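PDB 6KU7: genome polyprotein from Rhinovirus C, which provides the 3C cysteine protease, which cuts the viral polyprotein, typically at glutamine-glycine junctions, to release its mature proteins. Local coordinates for residues N105-T110 with M117-V122; R101-M106 with T160-A165. One frame throughout, in Å; residues are numbered along the deposited sequence.

Interaction 1 of 2, residues N105-T110 with M117-V122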
ATOM      1  N   ASN A 105     -10.900   4.924 -13.200  1.00 25.04           N
ATOM      2  CA  ASN A 105     -11.802   3.953 -12.570  1.00 28.18           C
ATOM      3  C   ASN A 105     -11.079   3.129 -11.509  1.00 24.75           C
ATOM      4  O   ASN A 105     -11.337   1.935 -11.335  1.00 25.10           O
ATOM      5  CB  ASN A 105     -12.470   3.043 -13.616  1.00 26.35           C
ATOM      6  CG  ASN A 105     -13.380   3.823 -14.561  1.00 32.26           C
ATOM      7  OD1 ASN A 105     -14.553   4.038 -14.277  1.00 41.25           O
ATOM      8  ND2 ASN A 105     -12.836   4.256 -15.677  1.00 31.29           N
ATOM      9  N   MET A 106     -10.176   3.776 -10.787  1.00 22.07           N
ATOM     10  CA  MET A 106      -9.417   3.092  -9.756  1.00 25.93           C
ATOM     11  C   MET A 106     -10.235   2.949  -8.477  1.00 23.83           C
ATOM     12  O   MET A 106     -11.157   3.726  -8.204  1.00 23.05           O
ATOM     13  CB  MET A 106      -8.122   3.846  -9.474  1.00 25.51           C
ATOM     14  CG  MET A 106      -6.999   3.439 -10.393  1.00 25.03           C
ATOM     15  SD  MET A 106      -6.517   1.721 -10.112  1.00 30.59           S
ATOM     16  CE  MET A 106      -5.539   1.388 -11.571  1.00 25.30           C
ATOM     17  N   HIS A 107      -9.874   1.951  -7.680  1.00 23.06           N
ATOM     18  CA  HIS A 107     -10.554   1.709  -6.417  1.00 23.74           C
ATOM     19  C   HIS A 107      -9.555   1.795  -5.272  1.00 23.61           C
ATOM     20  O   HIS A 107      -8.359   1.578  -5.459  1.00 24.50           O
ATOM     21  CB  HIS A 107     -11.248   0.348  -6.416  1.00 25.56           C
ATOM     22  CG  HIS A 107     -12.415   0.264  -7.348  1.00 31.11           C
ATOM     23  ND1 HIS A 107     -13.719   0.134  -6.910  1.00 32.69           N
ATOM     24  CD2 HIS A 107     -12.474   0.299  -8.701  1.00 31.53           C
ATOM     25  CE1 HIS A 107     -14.529   0.092  -7.954  1.00 37.46           C
ATOM     26  NE2 HIS A 107     -13.798   0.182  -9.052  1.00 37.50           N
ATOM     27  N   LEU A 108     -10.045   2.135  -4.089  1.00 20.11           N
ATOM     28  CA  LEU A 108      -9.275   1.994  -2.863  1.00 22.36           C
ATOM     29  C   LEU A 108      -9.875   0.849  -2.060  1.00 23.73           C
ATOM     30  O   LEU A 108     -11.096   0.794  -1.859  1.00 21.19           O
ATOM     31  CB  LEU A 108      -9.273   3.284  -2.042  1.00 19.54           C
ATOM     32  CG  LEU A 108      -8.789   3.206  -0.582  1.00 24.60           C
ATOM     33  CD1 LEU A 108      -7.352   2.836  -0.478  1.00 21.82           C
ATOM     34  CD2 LEU A 108      -8.997   4.542   0.095  1.00 28.79           C
ATOM     35  N   ALA A 109      -9.026  -0.060  -1.609  1.00 17.25           N
ATOM     36  CA  ALA A 109      -9.498  -1.219  -0.885  1.00 22.68           C
ATOM     37  C   ALA A 109      -8.599  -1.448   0.311  1.00 22.63           C
ATOM     38  O   ALA A 109      -7.378  -1.338   0.203  1.00 19.65           O
ATOM     39  CB  ALA A 109      -9.513  -2.462  -1.778  1.00 23.26           C
ATOM     40  N   THR A 110      -9.209  -1.765   1.448  1.00 23.20           N
ATOM     41  CA  THR A 110      -8.455  -2.132   2.640  1.00 25.36           C
ATOM     42  C   THR A 110      -9.328  -3.060   3.476  1.00 27.12           C
ATOM     43  O   THR A 110     -10.523  -3.223   3.214  1.00 24.90           O
ATOM     44  CB  THR A 110      -8.014  -0.902   3.454  1.00 23.03           C
ATOM     45  OG1 THR A 110      -7.052  -1.299   4.438  1.00 24.44           O
ATOM     46  CG2 THR A 110      -9.227  -0.252   4.169  1.00 26.57           C
ATOM     47  N   MET A 117     -13.158  -4.892   4.887  1.00 30.24           N
ATOM     48  CA  MET A 117     -13.436  -5.217   3.486  1.00 28.53           C
ATOM     49  C   MET A 117     -13.977  -4.006   2.729  1.00 29.57           C
ATOM     50  O   MET A 117     -14.978  -4.072   2.015  1.00 30.14           O
ATOM     51  CB  MET A 117     -14.383  -6.416   3.380  1.00 31.31           C
ATOM     52  CG  MET A 117     -13.839  -7.648   4.101  1.00 35.03           C
ATOM     53  SD  MET A 117     -12.198  -8.187   3.533  1.00 43.72           S
ATOM     54  CE  MET A 117     -12.422  -8.308   1.759  1.00 40.50           C
ATOM     55  N   LEU A 118     -13.309  -2.877   2.910  1.00 27.95           N
ATOM     56  CA  LEU A 118     -13.688  -1.659   2.217  1.00 28.19           C
ATOM     57  C   LEU A 118     -13.282  -1.765   0.747  1.00 28.54           C
ATOM     58  O   LEU A 118     -12.197  -2.252   0.424  1.00 23.18           O
ATOM     59  CB  LEU A 118     -13.020  -0.468   2.903  1.00 24.34           C
ATOM     60  CG  LEU A 118     -13.366   0.984   2.593  1.00 29.55           C
ATOM     61  CD1 LEU A 118     -12.506   1.514   1.475  1.00 32.27           C
ATOM     62  CD2 LEU A 118     -14.859   1.109   2.287  1.00 28.50           C
ATOM     63  N   ASP A 119     -14.177  -1.362  -0.145  1.00 24.59           N
ATOM     64  CA  ASP A 119     -13.846  -1.170  -1.550  1.00 25.88           C
ATOM     65  C   ASP A 119     -14.620   0.050  -2.010  1.00 29.78           C
ATOM     66  O   ASP A 119     -15.854   0.042  -2.048  1.00 28.84           O
ATOM     67  CB  ASP A 119     -14.203  -2.392  -2.399  1.00 32.22           C
ATOM     68  CG  ASP A 119     -13.865  -2.204  -3.887  1.00 35.48           C
ATOM     69  OD1 ASP A 119     -13.395  -3.182  -4.492  1.00 36.34           O
ATOM     70  OD2 ASP A 119     -14.070  -1.100  -4.455  1.00 36.70           O
ATOM     71  N   VAL A 120     -13.901   1.093  -2.361  1.00 25.45           N
ATOM     72  CA  VAL A 120     -14.496   2.386  -2.619  1.00 26.63           C
ATOM     73  C   VAL A 120     -13.949   2.865  -3.951  1.00 27.94           C
ATOM     74  O   VAL A 120     -12.754   2.703  -4.228  1.00 24.23           O
ATOM     75  CB  VAL A 120     -14.159   3.352  -1.466  1.00 32.97           C
ATOM     76  CG1 VAL A 120     -13.581   4.635  -1.977  1.00 32.19           C
ATOM     77  CG2 VAL A 120     -15.382   3.568  -0.562  1.00 34.36           C
ATOM     78  N   GLU A 121     -14.821   3.411  -4.786  1.00 25.08           N
ATOM     79  CA  GLU A 121     -14.393   3.939  -6.071  1.00 28.72           C
ATOM     80  C   GLU A 121     -13.722   5.293  -5.880  1.00 26.02           C
ATOM     81  O   GLU A 121     -14.329   6.239  -5.383  1.00 26.74           O
ATOM     82  CB  GLU A 121     -15.575   4.060  -7.026  1.00 30.48           C
ATOM     83  CG  GLU A 121     -15.144   4.459  -8.422  1.00 35.98           C
ATOM     84  CD  GLU A 121     -15.173   3.308  -9.441  1.00 45.36           C
ATOM     85  OE1 GLU A 121     -16.284   2.908  -9.851  1.00 51.08           O
ATOM     86  OE2 GLU A 121     -14.070   2.872  -9.821  1.00 53.44           O
ATOM     87  N   VAL A 122     -12.463   5.387  -6.287  1.00 25.53           N
ATOM     88  CA  VAL A 122     -11.681   6.593  -6.063  1.00 27.13           C
ATOM     89  C   VAL A 122     -11.581   7.432  -7.333  1.00 26.67           C
ATOM     90  O   VAL A 122     -11.204   8.614  -7.270  1.00 25.67           O
ATOM     91  CB  VAL A 122     -10.310   6.165  -5.488  1.00 26.02           C
ATOM     92  CG1 VAL A 122      -9.167   6.454  -6.416  1.00 25.67           C
ATOM     93  CG2 VAL A 122     -10.114   6.667  -4.107  1.00 25.60           C
TER
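The imidazole of His-107 meets two carboxylates, each in its own way. Over one face sits Glu-121 OE2, 2.8 Å from His-107 NE2; the approach is from above the ring and its angle is too poor for a hydrogen bond. A bend in the glutamate chain at chi2 (105°) brings this oxygen over the ring. At the edge, near the ring plane, Asp-119 OD2 accepts a hydrogen bond from His-107 ND1 at 2.8 Å, through its syn lone pair. That bond is somewhat bent, with the oxygen 24° out of the ring plane and the carboxylate turned 77° against the ring. With two carboxylates this near, the imidazole would probably favour its charged form. His-10, from helix 8-20, adds an edge-to-face ring contact.

Underneath runs the antiparallel hairpin of strands 103-110 and 118-133, part of the C-terminal beta-barrel of the chymotrypsin-like 3C fold. Leu-108 and Val-120 form a hydrogen-bonded pair, Leu-108 N giving to Val-120 O at 2.8 Å and Val-120 N returning to Leu-108 O at 2.9 Å. The same pattern recurs at Thr-110 and Leu-118, while Val-122 N closes the other end on Met-106 O at 2.9 Å. On the face opposite His-107 the packing is apolar: Val-122 CG2 lies 4.1 Å from Leu-108 CB, and Thr-110 CG2 touches Leu-118 CB at 4.0 Å.

Interaction 2 of 2, residues R101-M106 with T160-A165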
ATOM      1  N   ARG A 101       1.936   6.942 -13.819  1.00 36.38           N
ATOM      2  CA  ARG A 101       0.964   7.089 -14.880  1.00 32.79           C
ATOM      3  C   ARG A 101      -0.439   7.327 -14.337  1.00 29.91           C
ATOM      4  O   ARG A 101      -0.750   6.912 -13.226  1.00 32.53           O
ATOM      5  CB  ARG A 101       0.971   5.826 -15.676  1.00 36.06           C
ATOM      6  CG  ARG A 101      -0.149   5.841 -16.512  1.00 45.69           C
ATOM      7  CD  ARG A 101      -0.287   4.582 -17.028  1.00 40.59           C
ATOM      8  NE  ARG A 101      -1.430   3.662 -16.773  1.00 52.82           N
ATOM      9  CZ  ARG A 101      -2.677   3.797 -17.267  1.00 45.00           C
ATOM     10  NH1 ARG A 101      -2.912   4.797 -18.100  1.00 48.56           N
ATOM     11  NH2 ARG A 101      -3.675   2.935 -17.147  1.00 45.03           N
ATOM     12  N   GLU A 102      -1.266   8.038 -15.120  1.00 35.54           N
ATOM     13  CA  GLU A 102      -2.687   8.242 -14.837  1.00 33.59           C
ATOM     14  C   GLU A 102      -3.482   6.967 -15.014  1.00 32.51           C
ATOM     15  O   GLU A 102      -3.287   6.265 -15.978  1.00 32.57           O
ATOM     16  CB  GLU A 102      -3.258   9.285 -15.787  1.00 31.74           C
ATOM     17  CG  GLU A 102      -2.581  10.581 -15.600  1.00 40.59           C
ATOM     18  CD  GLU A 102      -3.278  11.687 -16.297  1.00 44.20           C
ATOM     19  OE1 GLU A 102      -2.587  12.685 -16.598  1.00 51.30           O
ATOM     20  OE2 GLU A 102      -4.503  11.547 -16.533  1.00 42.88           O
ATOM     21  N   TRP A 103      -4.436   6.710 -14.134  1.00 25.95           N
ATOM     22  CA  TRP A 103      -5.295   5.538 -14.235  1.00 28.50           C
ATOM     23  C   TRP A 103      -6.735   5.988 -14.050  1.00 29.24           C
ATOM     24  O   TRP A 103      -6.992   6.859 -13.222  1.00 30.38           O
ATOM     25  CB  TRP A 103      -4.919   4.493 -13.162  1.00 28.31           C
ATOM     26  CG  TRP A 103      -3.555   3.990 -13.393  1.00 31.41           C
ATOM     27  CD1 TRP A 103      -2.398   4.604 -13.042  1.00 30.70           C
ATOM     28  CD2 TRP A 103      -3.186   2.770 -14.040  1.00 30.18           C
ATOM     29  NE1 TRP A 103      -1.320   3.847 -13.433  1.00 34.54           N
ATOM     30  CE2 TRP A 103      -1.779   2.714 -14.050  1.00 33.62           C
ATOM     31  CE3 TRP A 103      -3.906   1.711 -14.591  1.00 31.53           C
ATOM     32  CZ2 TRP A 103      -1.082   1.655 -14.611  1.00 30.16           C
ATOM     33  CZ3 TRP A 103      -3.210   0.674 -15.174  1.00 31.48           C
ATOM     34  CH2 TRP A 103      -1.820   0.652 -15.176  1.00 30.86           C
ATOM     35  N   SER A 104      -7.673   5.414 -14.806  1.00 24.53           N
ATOM     36  CA  SER A 104      -9.084   5.708 -14.587  1.00 29.55           C
ATOM     37  C   SER A 104      -9.754   4.588 -13.796  1.00 29.55           C
ATOM     38  O   SER A 104      -9.243   3.468 -13.703  1.00 26.18           O
ATOM     39  CB  SER A 104      -9.837   5.927 -15.905  1.00 31.20           C
ATOM     40  OG  SER A 104      -9.691   4.818 -16.760  1.00 38.10           O
ATOM     41  N   ASN A 105     -10.900   4.924 -13.200  1.00 25.04           N
ATOM     42  CA  ASN A 105     -11.802   3.953 -12.570  1.00 28.18           C
ATOM     43  C   ASN A 105     -11.079   3.129 -11.509  1.00 24.75           C
ATOM     44  O   ASN A 105     -11.337   1.935 -11.335  1.00 25.10           O
ATOM     45  CB  ASN A 105     -12.470   3.043 -13.616  1.00 26.35           C
ATOM     46  CG  ASN A 105     -13.380   3.823 -14.561  1.00 32.26           C
ATOM     47  OD1 ASN A 105     -14.553   4.038 -14.277  1.00 41.25           O
ATOM     48  ND2 ASN A 105     -12.836   4.256 -15.677  1.00 31.29           N
ATOM     49  N   MET A 106     -10.176   3.776 -10.787  1.00 22.07           N
ATOM     50  CA  MET A 106      -9.417   3.092  -9.756  1.00 25.93           C
ATOM     51  C   MET A 106     -10.235   2.949  -8.477  1.00 23.83           C
ATOM     52  O   MET A 106     -11.157   3.726  -8.204  1.00 23.05           O
ATOM     53  CB  MET A 106      -8.122   3.846  -9.474  1.00 25.51           C
ATOM     54  CG  MET A 106      -6.999   3.439 -10.393  1.00 25.03           C
ATOM     55  SD  MET A 106      -6.517   1.721 -10.112  1.00 30.59           S
ATOM     56  CE  MET A 106      -5.539   1.388 -11.571  1.00 25.30           C
ATOM     57  N   THR A 160      -9.125  -4.125 -11.873  1.00 24.11           N
ATOM     58  CA  THR A 160      -8.841  -5.412 -12.515  1.00 24.24           C
ATOM     59  C   THR A 160      -7.514  -5.369 -13.254  1.00 21.60           C
ATOM     60  O   THR A 160      -7.344  -4.576 -14.188  1.00 20.59           O
ATOM     61  CB  THR A 160      -9.960  -5.779 -13.501  1.00 25.89           C
ATOM     62  OG1 THR A 160     -11.238  -5.681 -12.868  1.00 29.51           O
ATOM     63  CG2 THR A 160      -9.783  -7.217 -14.019  1.00 24.93           C
ATOM     64  N   GLY A 161      -6.561  -6.194 -12.809  1.00 22.96           N
ATOM     65  CA  GLY A 161      -5.275  -6.346 -13.472  1.00 21.84           C
ATOM     66  C   GLY A 161      -4.248  -5.267 -13.205  1.00 24.37           C
ATOM     67  O   GLY A 161      -3.129  -5.346 -13.746  1.00 23.99           O
ATOM     68  N   ASN A 162      -4.578  -4.251 -12.411  1.00 22.32           N
ATOM     69  CA  ASN A 162      -3.705  -3.100 -12.222  1.00 22.19           C
ATOM     70  C   ASN A 162      -3.656  -2.778 -10.736  1.00 22.84           C
ATOM     71  O   ASN A 162      -4.673  -2.376 -10.162  1.00 22.42           O
ATOM     72  CB  ASN A 162      -4.209  -1.882 -13.015  1.00 19.37           C
ATOM     73  CG  ASN A 162      -4.423  -2.173 -14.494  1.00 22.16           C
ATOM     74  OD1 ASN A 162      -3.487  -2.509 -15.215  1.00 20.54           O
ATOM     75  ND2 ASN A 162      -5.651  -1.984 -14.961  1.00 19.60           N
ATOM     76  N   ILE A 163      -2.483  -2.952 -10.125  1.00 21.79           N
ATOM     77  CA  ILE A 163      -2.235  -2.671  -8.708  1.00 19.94           C
ATOM     78  C   ILE A 163      -1.177  -1.572  -8.670  1.00 20.91           C
ATOM     79  O   ILE A 163       0.010  -1.838  -8.894  1.00 19.44           O
ATOM     80  CB  ILE A 163      -1.770  -3.926  -7.956  1.00 22.31           C
ATOM     81  CG1 ILE A 163      -2.795  -5.058  -8.135  1.00 21.96           C
ATOM     82  CG2 ILE A 163      -1.526  -3.626  -6.455  1.00 19.02           C
ATOM     83  CD1 ILE A 163      -2.288  -6.447  -7.740  1.00 20.35           C
ATOM     84  N   VAL A 164      -1.582  -0.329  -8.407  1.00 17.54           N
ATOM     85  CA  VAL A 164      -0.736   0.804  -8.777  1.00 19.53           C
ATOM     86  C   VAL A 164      -0.230   1.643  -7.603  1.00 20.99           C
ATOM     87  O   VAL A 164       0.718   2.424  -7.802  1.00 20.85           O
ATOM     88  CB  VAL A 164      -1.437   1.715  -9.804  1.00 24.30           C
ATOM     89  CG1 VAL A 164      -1.958   0.881 -10.976  1.00 22.51           C
ATOM     90  CG2 VAL A 164      -2.547   2.515  -9.138  1.00 20.76           C
ATOM     91  N   ALA A 165      -0.785   1.505  -6.403  1.00 19.01           N
ATOM     92  CA  ALA A 165      -0.309   2.316  -5.277  1.00 19.58           C
ATOM     93  C   ALA A 165      -0.841   1.767  -3.962  1.00 20.00           C
ATOM     94  O   ALA A 165      -1.795   0.982  -3.936  1.00 17.97           O
ATOM     95  CB  ALA A 165      -0.732   3.782  -5.401  1.00 19.79           C
TER
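Val-164 lays one methyl over the indole of Trp-103. Its CG1 stands 3.8 Å from the centroid of the six-membered ring of Trp-103 and 18° off the ring normal, a CH-pi contact over the face. The closest single approach of this methyl to the indole is at the ring fusion, Trp-103 CE2 to Val-164 CG1 at 3.6 Å. The valine rotamer puts this methyl in place: chi1 of -51° sets CG1 beside the backbone N and anti to the carbonyl carbon, leaving CG2 between the two backbone arms.

Met-106 comes to the same valine end-on. A bend at chi2 (-66°) turns its chain back toward strand 162-170, and beyond it the extended last torsion carries the methyl to the valine, with Met-106 CE 3.7 Å from Val-164 CG1. Val-164 CG2 is a little farther, 4.0 Å from Met-106 CE. Met-106 CE also packs against Asn-162 CB at 3.8 Å, the two side chains crossing at about a right angle. Asn-162 thus offers its aliphatic carbon to the methionine, while its amide tilts across the far end of the indole; the shortest separations there are doubtful. Its ND2 finds its partner elsewhere, in Asn-159 OD1.

The contact joins the start of strand 103-110, where the chain turns a corner around Ser-104 and Asn-105, to the first part of strand 162-170. A classic beta bulge interrupts the latter, Val-164 and Ala-165 together lying across from the single residue Ile-157. The reliable contacts are apolar, an indole face, a thioether methyl and valine methyls, so the association rests mainly on dispersion and shape; because Trp-103 and Asn-162 are only partly buried, any gain from shedding water is probably modest.

Both contacts start from strand 103-110 and share Asn-105 and Met-106, with centres about 11 Å apart. Interaction 2 takes the beginning of that stretch, around the corner in the chain, and reaches 54 residues onward to strand 162-170. Interaction 1 takes the part that follows and closes a local hairpin with strand 118-133, only a few residues later. All three strands belong to one curled antiparallel sheet of the 3C protease; strand 156-159 lies between 103-110 and 162-170 in it. Local backbone pairing and longer-range side-chain packing thus hold the same strand to early and late parts of this barrel-like domain.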